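Putative metal resistance protein (Proteus mirabilis, PDB 6C29) probably takes part in protein-disulfide reduction as ScsB, its N-terminal periplasmic tandem immunoglobulin-fold domain priming the disulfide isomerase ScsC. Local coordinates at residues D14-A22 with L33-W42; L167-W178 with A200-V211. One frame throughout, in Å; residues are numbered along the deposited sequence.

The chain forms two immunoglobulin-like units joined in tandem, and each contact belongs to one of them. From the N terminus, contact 1 comes first. It pairs 14-22 with 33-42, closing the short connection of a beta hairpin within the DsbD N-terminal family region. The chain then passes through helix 137-145 before contact 2 pairs 167-178 with 200-211, closing a longer excursion that includes strand 182-186 and most of strand 191-201. The contacts follow one another in series and neither nest nor cross. The centres of contact 1 and contact 2 lie about 34 Å apart, on opposite sides of the chain's centre. Each joins neighbouring antiparallel strands of a separate four-stranded sheet.

Contact 1 of 2, residues D14-A22 with L33-W42; sequences DHAQVRATA and LLEVQLAPGW
The imidazole of His-15 lies flat over the indole of Trp-42, a face-to-face stack at one end of an antiparallel beta hairpin in an immunoglobulin-like sheet. The ring planes are 3° apart. His-15 CG sits over the middle of the indole, and His-15 NE2 is 3.4 Å from Trp-42 CE3. His-15 CB adds a CH-pi contact over the five-membered ring of the indole. The chi1 of His-15 (61°) tucks its CG between the backbone N and the carbonyl carbon, bringing the imidazole over the tryptophan. Thr-113 OG1, from outside the contact, hydrogen-bonds His-15 NE2, which would help hold the ring's rotation. Ala-39 O lies at the indole edge, in its plane.

The guanidinium of Arg-19 carries the methyl CG2 of Thr-21 over one face. Glu-35 OE1 lies at its edge. The salt bridge itself runs from Arg-19 NH1 to Glu-35 OE2 at 2.9 Å, using the syn lone pair of OE2. The guanidinium and carboxylate planes are turned 63° apart. Asp-4 makes a second salt bridge with Arg-19 through NE.

Along the strands, Gln-17 with Gln-37, Arg-19 with Glu-35 and Thr-21 with Leu-33 are antiparallel hydrogen-bonded pairs, with their side chains on one face. The opposite face bears Ala-16, Val-18, Ala-20, Leu-34, Val-36 and Leu-38. Tyr-123 of strand 118-128 touches Ala-16 and Val-18 there. A water bridges the two strands: it is hydrogen-bonded to Leu-33 O, to Glu-35 OE2 and, at 2.9 Å from the water O, to Thr-21 OG1.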
loop_
_atom_site.group_PDB
_atom_site.type_symbol
_atom_site.label_atom_id
_atom_site.label_comp_id
_atom_site.label_asym_id
_atom_site.label_seq_id
_atom_site.Cartn_x
_atom_site.Cartn_y
_atom_site.Cartn_z
ATOM N N ASP A 14 19.616 1.689 11.551
ATOM C CA ASP A 14 19.616 0.709 12.628
ATOM C C ASP A 14 18.226 0.219 12.991
ATOM O O ASP A 14 18.065 -0.456 14.014
ATOM C CB ASP A 14 20.287 1.308 13.871
ATOM C CG ASP A 14 19.545 2.533 14.424
ATOM O OD1 ASP A 14 18.376 2.801 14.039
ATOM O OD2 ASP A 14 20.156 3.250 15.258
ATOM N N HIS A 15 17.234 0.567 12.172
ATOM C CA HIS A 15 15.841 0.292 12.538
ATOM C C HIS A 15 15.026 -0.456 11.493
ATOM O O HIS A 15 13.790 -0.523 11.610
ATOM C CB HIS A 15 15.113 1.600 12.857
ATOM C CG HIS A 15 15.078 2.547 11.709
ATOM N ND1 HIS A 15 15.984 3.581 11.572
ATOM C CD2 HIS A 15 14.274 2.596 10.624
ATOM C CE1 HIS A 15 15.720 4.233 10.457
ATOM N NE2 HIS A 15 14.687 3.653 9.861
ATOM N N ALA A 16 15.673 -0.932 10.449
ATOM C CA ALA A 16 15.014 -1.783 9.472
ATOM C C ALA A 16 15.900 -2.917 9.037
ATOM O O ALA A 16 17.115 -2.795 8.966
ATOM C CB ALA A 16 14.572 -0.985 8.262
ATOM N N GLN A 17 15.275 -4.040 8.722
ATOM C CA GLN A 17 15.932 -5.129 8.043
ATOM C C GLN A 17 14.998 -5.540 6.902
ATOM O O GLN A 17 13.777 -5.530 7.094
ATOM C CB GLN A 17 16.128 -6.335 8.941
ATOM C CG GLN A 17 16.694 -6.202 10.297
ATOM C CD GLN A 17 16.757 -7.592 10.896
ATOM O OE1 GLN A 17 16.013 -7.913 11.817
ATOM N NE2 GLN A 17 17.574 -8.448 10.310
ATOM N N VAL A 18 15.563 -5.940 5.760
ATOM C CA VAL A 18 14.734 -6.382 4.644
ATOM C C VAL A 18 15.251 -7.665 4.048
ATOM O O VAL A 18 16.421 -7.996 4.132
ATOM C CB VAL A 18 14.614 -5.308 3.513
ATOM C CG1 VAL A 18 14.221 -3.913 4.095
ATOM C CG2 VAL A 18 15.879 -5.217 2.703
ATOM N N ARG A 19 14.337 -8.433 3.475
ATOM C CA ARG A 19 14.670 -9.706 2.857
ATOM C C ARG A 19 13.800 -9.902 1.646
ATOM O O ARG A 19 12.605 -9.682 1.739
ATOM C CB ARG A 19 14.443 -10.861 3.832
ATOM C CG ARG A 19 14.641 -12.264 3.204
ATOM C CD ARG A 19 14.501 -13.366 4.275
ATOM N NE ARG A 19 14.598 -14.734 3.749
ATOM C CZ ARG A 19 13.645 -15.668 3.849
ATOM N NH1 ARG A 19 12.466 -15.405 4.414
ATOM N NH2 ARG A 19 13.876 -16.889 3.372
ATOM N N ALA A 20 14.384 -10.333 0.527
ATOM C CA ALA A 20 13.624 -10.685 -0.647
ATOM C C ALA A 20 13.874 -12.129 -1.035
ATOM O O ALA A 20 15.011 -12.614 -0.957
ATOM C CB ALA A 20 13.950 -9.776 -1.793
ATOM N N THR A 21 12.806 -12.803 -1.434
ATOM C CA THR A 21 12.857 -14.168 -1.933
ATOM C C THR A 21 12.038 -14.231 -3.211
ATOM O O THR A 21 11.187 -13.376 -3.436
ATOM C CB THR A 21 12.306 -15.160 -0.931
ATOM O OG1 THR A 21 10.985 -14.765 -0.537
ATOM C CG2 THR A 21 13.229 -15.243 0.282
ATOM N N ALA A 22 12.316 -15.196 -4.066
ATOM C CA ALA A 22 11.662 -15.216 -5.353
ATOM C C ALA A 22 11.584 -16.589 -5.968
ATOM O O ALA A 22 12.345 -17.478 -5.624
ATOM C CB ALA A 22 12.382 -14.270 -6.310
ATOM N N LEU A 33 8.727 -11.883 -2.816
ATOM C CA LEU A 33 8.243 -11.424 -1.534
ATOM C C LEU A 33 9.272 -10.531 -0.935
ATOM O O LEU A 33 10.408 -10.946 -0.748
ATOM C CB LEU A 33 7.976 -12.577 -0.566
ATOM C CG LEU A 33 6.699 -13.353 -0.809
ATOM C CD1 LEU A 33 6.665 -14.581 0.069
ATOM C CD2 LEU A 33 5.478 -12.471 -0.505
ATOM N N LEU A 34 8.891 -9.313 -0.622
ATOM C CA LEU A 34 9.764 -8.355 0.030
ATOM C C LEU A 34 9.317 -8.189 1.473
ATOM O O LEU A 34 8.279 -7.601 1.729
ATOM C CB LEU A 34 9.735 -7.018 -0.682
ATOM C CG LEU A 34 10.540 -5.939 -0.018
ATOM C CD1 LEU A 34 12.022 -6.298 -0.051
ATOM C CD2 LEU A 34 10.290 -4.612 -0.720
ATOM N N GLU A 35 10.081 -8.707 2.427
ATOM C CA GLU A 35 9.773 -8.600 3.840
ATOM C C GLU A 35 10.514 -7.400 4.422
ATOM O O GLU A 35 11.703 -7.204 4.144
ATOM C CB GLU A 35 10.209 -9.852 4.605
ATOM C CG GLU A 35 9.551 -11.132 4.137
ATOM C CD GLU A 35 10.229 -12.359 4.740
ATOM O OE1 GLU A 35 9.887 -12.744 5.894
ATOM O OE2 GLU A 35 11.165 -12.887 4.101
ATOM N N VAL A 36 9.811 -6.612 5.223
ATOM C CA VAL A 36 10.375 -5.479 5.918
ATOM C C VAL A 36 10.070 -5.593 7.389
ATOM O O VAL A 36 8.907 -5.684 7.769
ATOM C CB VAL A 36 9.830 -4.174 5.386
ATOM C CG1 VAL A 36 10.422 -3.018 6.127
ATOM C CG2 VAL A 36 10.109 -4.041 3.893
ATOM N N GLN A 37 11.117 -5.625 8.221
ATOM C CA GLN A 37 11.019 -5.670 9.682
ATOM C C GLN A 37 11.500 -4.354 10.260
ATOM O O GLN A 37 12.630 -3.969 9.991
ATOM C CB GLN A 37 11.877 -6.806 10.252
ATOM C CG GLN A 37 11.306 -8.206 10.096
ATOM C CD GLN A 37 10.330 -8.606 11.201
ATOM O OE1 GLN A 37 10.378 -8.098 12.322
ATOM N NE2 GLN A 37 9.431 -9.526 10.873
ATOM N N LEU A 38 10.676 -3.709 11.082
ATOM C CA LEU A 38 10.949 -2.384 11.607
ATOM C C LEU A 38 11.139 -2.382 13.109
ATOM O O LEU A 38 10.402 -3.055 13.830
ATOM C CB LEU A 38 9.777 -1.491 11.278
ATOM C CG LEU A 38 9.484 -1.388 9.785
ATOM C CD1 LEU A 38 8.066 -0.864 9.588
ATOM C CD2 LEU A 38 10.443 -0.434 9.136
ATOM N N ALA A 39 12.085 -1.595 13.591
ATOM C CA ALA A 39 12.193 -1.381 15.036
ATOM C C ALA A 39 11.042 -0.568 15.617
ATOM O O ALA A 39 10.366 0.167 14.893
ATOM C CB ALA A 39 13.473 -0.696 15.345
ATOM N N PRO A 40 10.803 -0.691 16.939
ATOM C CA PRO A 40 9.702 0.057 17.540
ATOM C C PRO A 40 9.791 1.548 17.285
ATOM O O PRO A 40 10.855 2.147 17.371
ATOM C CB PRO A 40 9.840 -0.274 19.036
ATOM C CG PRO A 40 10.413 -1.644 19.041
ATOM C CD PRO A 40 11.374 -1.675 17.881
ATOM N N GLY A 41 8.645 2.120 16.953
ATOM C CA GLY A 41 8.512 3.528 16.689
ATOM C C GLY A 41 8.709 3.905 15.233
ATOM O O GLY A 41 8.398 5.026 14.874
ATOM N N TRP A 42 9.170 2.971 14.402
ATOM C CA TRP A 42 9.398 3.252 12.992
ATOM C C TRP A 42 8.336 2.562 12.136
ATOM O O TRP A 42 7.921 1.428 12.408
ATOM C CB TRP A 42 10.800 2.787 12.550
ATOM C CG TRP A 42 11.927 3.604 13.129
ATOM C CD1 TRP A 42 12.590 3.368 14.294
ATOM C CD2 TRP A 42 12.524 4.769 12.556
ATOM N NE1 TRP A 42 13.558 4.314 14.480
ATOM C CE2 TRP A 42 13.542 5.188 13.429
ATOM C CE3 TRP A 42 12.298 5.501 11.397
ATOM C CZ2 TRP A 42 14.325 6.304 13.173
ATOM C CZ3 TRP A 42 13.076 6.607 11.141
ATOM C CH2 TRP A 42 14.075 7.000 12.024
HETATM O O HOH W 1 11.225 -12.744 1.508
#

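Contact 2 of 2, residues L167-W178 with A200-V211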
loop_
_atom_site.group_PDB
_atom_site.type_symbol
_atom_site.label_atom_id
_atom_site.label_comp_id
_atom_site.label_asym_id
_atom_site.label_seq_id
_atom_site.Cartn_x
_atom_site.Cartn_y
_atom_site.Cartn_z
ATOM N N LEU A 167 -14.846 16.314 0.216
ATOM C CA LEU A 167 -15.332 15.093 -0.411
ATOM C C LEU A 167 -16.227 14.349 0.537
ATOM O O LEU A 167 -15.852 14.139 1.695
ATOM C CB LEU A 167 -14.158 14.218 -0.811
ATOM C CG LEU A 167 -14.428 12.812 -1.348
ATOM C CD1 LEU A 167 -15.054 12.880 -2.691
ATOM C CD2 LEU A 167 -13.099 12.021 -1.421
ATOM N N THR A 168 -17.415 13.970 0.071
ATOM C CA THR A 168 -18.324 13.147 0.860
ATOM C C THR A 168 -18.596 11.840 0.150
ATOM O O THR A 168 -18.845 11.831 -1.053
ATOM C CB THR A 168 -19.664 13.850 1.129
ATOM O OG1 THR A 168 -19.426 15.053 1.868
ATOM C CG2 THR A 168 -20.598 12.941 1.927
ATOM N N LEU A 169 -18.562 10.733 0.895
ATOM C CA LEU A 169 -18.866 9.403 0.393
ATOM C C LEU A 169 -20.033 8.797 1.141
ATOM O O LEU A 169 -20.202 9.023 2.341
ATOM C CB LEU A 169 -17.686 8.442 0.555
ATOM C CG LEU A 169 -16.286 8.867 0.154
ATOM C CD1 LEU A 169 -15.267 7.722 0.413
ATOM C CD2 LEU A 169 -16.254 9.299 -1.265
ATOM N N SER A 170 -20.789 7.973 0.425
ATOM C CA SER A 170 -21.843 7.180 1.014
ATOM C C SER A 170 -21.628 5.753 0.560
ATOM O O SER A 170 -21.583 5.495 -0.640
ATOM C CB SER A 170 -23.213 7.708 0.596
ATOM O OG SER A 170 -24.223 6.754 0.843
ATOM N N LEU A 171 -21.434 4.853 1.521
ATOM C CA LEU A 171 -21.063 3.469 1.255
ATOM C C LEU A 171 -22.063 2.539 1.900
ATOM O O LEU A 171 -22.316 2.618 3.101
ATOM C CB LEU A 171 -19.656 3.166 1.785
ATOM C CG LEU A 171 -18.564 4.129 1.330
ATOM C CD1 LEU A 171 -17.243 3.802 1.986
ATOM C CD2 LEU A 171 -18.383 4.067 -0.171
ATOM N N GLN A 172 -22.598 1.622 1.113
ATOM C CA GLN A 172 -23.556 0.655 1.613
ATOM C C GLN A 172 -22.888 -0.685 1.850
ATOM O O GLN A 172 -22.218 -1.213 0.960
ATOM C CB GLN A 172 -24.710 0.470 0.638
ATOM C CG GLN A 172 -25.729 -0.525 1.158
ATOM C CD GLN A 172 -26.872 -0.758 0.179
ATOM O OE1 GLN A 172 -26.652 -1.010 -1.010
ATOM N NE2 GLN A 172 -28.097 -0.715 0.687
ATOM N N ARG A 173 -23.048 -1.233 3.046
ATOM C CA ARG A 173 -22.506 -2.543 3.342
ATOM C C ARG A 173 -23.321 -3.603 2.618
ATOM O O ARG A 173 -24.531 -3.516 2.570
ATOM C CB ARG A 173 -22.495 -2.797 4.833
ATOM C CG ARG A 173 -21.629 -4.001 5.196
ATOM C CD ARG A 173 -21.379 -4.154 6.679
ATOM N NE ARG A 173 -20.800 -5.474 6.959
ATOM C CZ ARG A 173 -19.739 -5.702 7.720
ATOM N NH1 ARG A 173 -19.097 -4.708 8.294
ATOM N NH2 ARG A 173 -19.311 -6.945 7.895
ATOM N N GLU A 174 -22.657 -4.589 2.017
ATOM C CA GLU A 174 -23.350 -5.602 1.202
ATOM C C GLU A 174 -24.282 -6.448 2.047
ATOM O O GLU A 174 -25.449 -6.684 1.707
ATOM C CB GLU A 174 -22.328 -6.502 0.504
ATOM C CG GLU A 174 -22.967 -7.513 -0.462
ATOM C CD GLU A 174 -21.983 -8.502 -1.074
ATOM O OE1 GLU A 174 -20.763 -8.235 -1.085
ATOM O OE2 GLU A 174 -22.450 -9.557 -1.557
ATOM N N GLN A 175 -23.731 -6.918 3.151
ATOM C CA GLN A 175 -24.410 -7.751 4.110
ATOM C C GLN A 175 -24.113 -7.282 5.536
ATOM O O GLN A 175 -22.962 -7.010 5.885
ATOM C CB GLN A 175 -23.977 -9.200 3.951
ATOM C CG GLN A 175 -24.865 -10.122 4.716
ATOM C CD GLN A 175 -24.403 -11.552 4.669
ATOM O OE1 GLN A 175 -23.691 -11.973 3.749
ATOM N NE2 GLN A 175 -24.798 -12.316 5.681
ATOM N N GLY A 176 -25.152 -7.184 6.345
ATOM C CA GLY A 176 -25.000 -6.793 7.732
ATOM C C GLY A 176 -24.761 -5.308 7.932
ATOM O O GLY A 176 -24.999 -4.485 7.050
ATOM N N ASP A 177 -24.327 -4.989 9.141
ATOM C CA ASP A 177 -24.086 -3.624 9.577
ATOM C C ASP A 177 -22.615 -3.315 9.697
ATOM O O ASP A 177 -21.809 -4.219 9.912
ATOM C CB ASP A 177 -24.700 -3.370 10.946
ATOM C CG ASP A 177 -26.223 -3.322 10.923
ATOM O OD1 ASP A 177 -26.809 -3.318 9.814
ATOM O OD2 ASP A 177 -26.812 -3.243 12.033
ATOM N N TRP A 178 -22.272 -2.032 9.605
ATOM C CA TRP A 178 -20.907 -1.605 9.879
ATOM C C TRP A 178 -20.594 -1.730 11.362
ATOM O O TRP A 178 -21.450 -1.408 12.194
ATOM C CB TRP A 178 -20.706 -0.180 9.405
ATOM C CG TRP A 178 -20.816 -0.004 7.939
ATOM C CD1 TRP A 178 -21.889 0.519 7.255
ATOM C CD2 TRP A 178 -19.836 -0.316 6.956
ATOM N NE1 TRP A 178 -21.625 0.562 5.926
ATOM C CE2 TRP A 178 -20.372 0.045 5.706
ATOM C CE3 TRP A 178 -18.554 -0.870 7.005
ATOM C CZ2 TRP A 178 -19.677 -0.130 4.524
ATOM C CZ3 TRP A 178 -17.864 -1.043 5.837
ATOM C CH2 TRP A 178 -18.416 -0.686 4.610
ATOM N N ALA A 200 -21.429 5.828 10.941
ATOM C CA ALA A 200 -22.188 4.689 10.440
ATOM C C ALA A 200 -23.450 4.439 11.229
ATOM O O ALA A 200 -23.474 4.613 12.445
ATOM C CB ALA A 200 -21.330 3.437 10.449
ATOM N N LYS A 201 -24.500 4.046 10.517
ATOM C CA LYS A 201 -25.740 3.569 11.127
ATOM C C LYS A 201 -26.292 2.454 10.272
ATOM O O LYS A 201 -26.475 2.613 9.062
ATOM C CB LYS A 201 -26.752 4.686 11.292
ATOM C CG LYS A 201 -27.934 4.185 12.107
ATOM C CD LYS A 201 -28.947 5.232 12.439
ATOM C CE LYS A 201 -29.917 4.665 13.469
ATOM N NZ LYS A 201 -30.897 5.693 13.906
ATOM N N GLY A 202 -26.461 1.295 10.885
ATOM C CA GLY A 202 -26.902 0.134 10.128
ATOM C C GLY A 202 -25.929 -0.154 8.998
ATOM O O GLY A 202 -24.707 -0.189 9.231
ATOM N N ASP A 203 -26.447 -0.334 7.785
ATOM C CA ASP A 203 -25.587 -0.660 6.643
ATOM C C ASP A 203 -25.043 0.552 5.899
ATOM O O ASP A 203 -24.403 0.393 4.864
ATOM C CB ASP A 203 -26.342 -1.555 5.662
ATOM C CG ASP A 203 -27.474 -0.850 4.940
ATOM O OD1 ASP A 203 -27.756 0.336 5.187
ATOM O OD2 ASP A 203 -28.105 -1.516 4.086
ATOM N N HIS A 204 -25.240 1.746 6.459
ATOM C CA HIS A 204 -24.840 2.986 5.825
ATOM C C HIS A 204 -23.631 3.603 6.505
ATOM O O HIS A 204 -23.615 3.820 7.726
ATOM C CB HIS A 204 -26.013 3.963 5.835
ATOM C CG HIS A 204 -25.686 5.311 5.300
ATOM N ND1 HIS A 204 -25.361 5.538 3.981
ATOM C CD2 HIS A 204 -25.590 6.507 5.926
ATOM C CE1 HIS A 204 -25.082 6.821 3.819
ATOM N NE2 HIS A 204 -25.217 7.429 4.982
ATOM N N LEU A 205 -22.606 3.861 5.697
ATOM C CA LEU A 205 -21.401 4.545 6.147
ATOM C C LEU A 205 -21.207 5.861 5.394
ATOM O O LEU A 205 -21.135 5.860 4.169
ATOM C CB LEU A 205 -20.206 3.621 5.942
ATOM C CG LEU A 205 -18.804 4.181 6.222
ATOM C CD1 LEU A 205 -18.652 4.610 7.626
ATOM C CD2 LEU A 205 -17.740 3.156 5.894
ATOM N N SER A 206 -21.137 6.960 6.127
ATOM C CA SER A 206 -20.873 8.268 5.561
ATOM C C SER A 206 -19.445 8.672 5.905
ATOM O O SER A 206 -18.985 8.467 7.031
ATOM C CB SER A 206 -21.871 9.302 6.088
ATOM O OG SER A 206 -21.584 10.587 5.566
ATOM N N VAL A 207 -18.747 9.233 4.933
ATOM C CA VAL A 207 -17.383 9.675 5.085
ATOM C C VAL A 207 -17.242 11.099 4.608
ATOM O O VAL A 207 -17.738 11.433 3.531
ATOM C CB VAL A 207 -16.424 8.794 4.266
ATOM C CG1 VAL A 207 -14.996 9.152 4.534
ATOM C CG2 VAL A 207 -16.660 7.297 4.550
ATOM N N THR A 208 -16.591 11.950 5.379
ATOM C CA THR A 208 -16.257 13.270 4.879
ATOM C C THR A 208 -14.759 13.476 5.017
ATOM O O THR A 208 -14.133 13.060 6.005
ATOM C CB THR A 208 -17.037 14.374 5.608
ATOM O OG1 THR A 208 -16.534 14.528 6.935
ATOM C CG2 THR A 208 -18.523 14.017 5.663
ATOM N N VAL A 209 -14.178 14.074 3.978
ATOM C CA VAL A 209 -12.734 14.290 3.867
ATOM C C VAL A 209 -12.483 15.733 3.392
ATOM O O VAL A 209 -13.007 16.139 2.360
ATOM C CB VAL A 209 -12.095 13.306 2.846
ATOM C CG1 VAL A 209 -10.605 13.505 2.798
ATOM C CG2 VAL A 209 -12.434 11.872 3.194
ATOM N N ASP A 210 -11.723 16.518 4.154
ATOM C CA ASP A 210 -11.308 17.843 3.705
ATOM C C ASP A 210 -10.204 17.703 2.668
ATOM O O ASP A 210 -9.325 16.857 2.796
ATOM C CB ASP A 210 -10.798 18.698 4.867
ATOM C CG ASP A 210 -11.892 19.065 5.849
ATOM O OD1 ASP A 210 -13.059 19.226 5.419
ATOM O OD2 ASP A 210 -11.577 19.172 7.058
ATOM N N VAL A 211 -10.289 18.500 1.618
ATOM C CA VAL A 211 -9.321 18.451 0.534
ATOM C C VAL A 211 -8.585 19.776 0.374
ATOM O O VAL A 211 -9.186 20.847 0.490
ATOM C CB VAL A 211 -10.019 18.078 -0.797
ATOM C CG1 VAL A 211 -8.986 17.850 -1.894
ATOM C CG2 VAL A 211 -10.881 16.856 -0.628
HETATM O O HOH W 2 -22.491 10.654 3.110
HETATM O O HOH W 3 -27.387 -3.773 2.657
HETATM O O HOH W 4 -23.438 0.515 11.780
#
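The indole of Trp-178 is held between Leu-205 of the facing segment and Arg-173 of its own. Leu-205 CB lies over one face of the indole, 3.4 Å from Trp-178 NE1, as a CH-pi contact. Arg-173 CB covers the opposite face. Trp-178 NE1 makes a weak hydrogen bond to Asp-203 O, which also accepts a straighter bond from Arg-173 N at 2.8 Å. The backbone N of Trp-178 bonds to Gly-202 O at 3.1 Å. Trp-178 CB rests against Ala-200 CB.

The type II' turn from Lys-201 to His-204 presents these carbonyls to the 167-178 segment. Gly-202 takes positive phi in it. A water bridges Trp-178 O and Gly-202 O. With CG anti to the backbone N (chi1 -166°), the extended chain of Arg-173 carries its guanidinium away from the facing strand. There NH1 forms a salt bridge with Asp-233 and NH2 one with Asp-234, while NE bonds to Gln-175 O nearly in the guanidinium plane.

Along the strands, Leu-167 with Val-209, Leu-169 with Val-207 and Leu-171 with Leu-205 are antiparallel hydrogen-bonded pairs. Their side chains lie on the buried face. Leu-169 CB meets Val-207 CB at 3.9 Å, and Leu-171 CD1 meets Leu-205 CD2 at 4.0 Å. The other face is more polar. There, in one of two conformers of Ser-170, OG lies at the edge of the His-204 ring. A water donates to Leu-169 O.

These are the two inner strands of a four-stranded sheet in the second immunoglobulin-like unit. Strand 155-163 flanks 166-173, strand 191-201 flanks 204-213, and Phe-229 of strand 226-233 packs against Leu-169 and Leu-171.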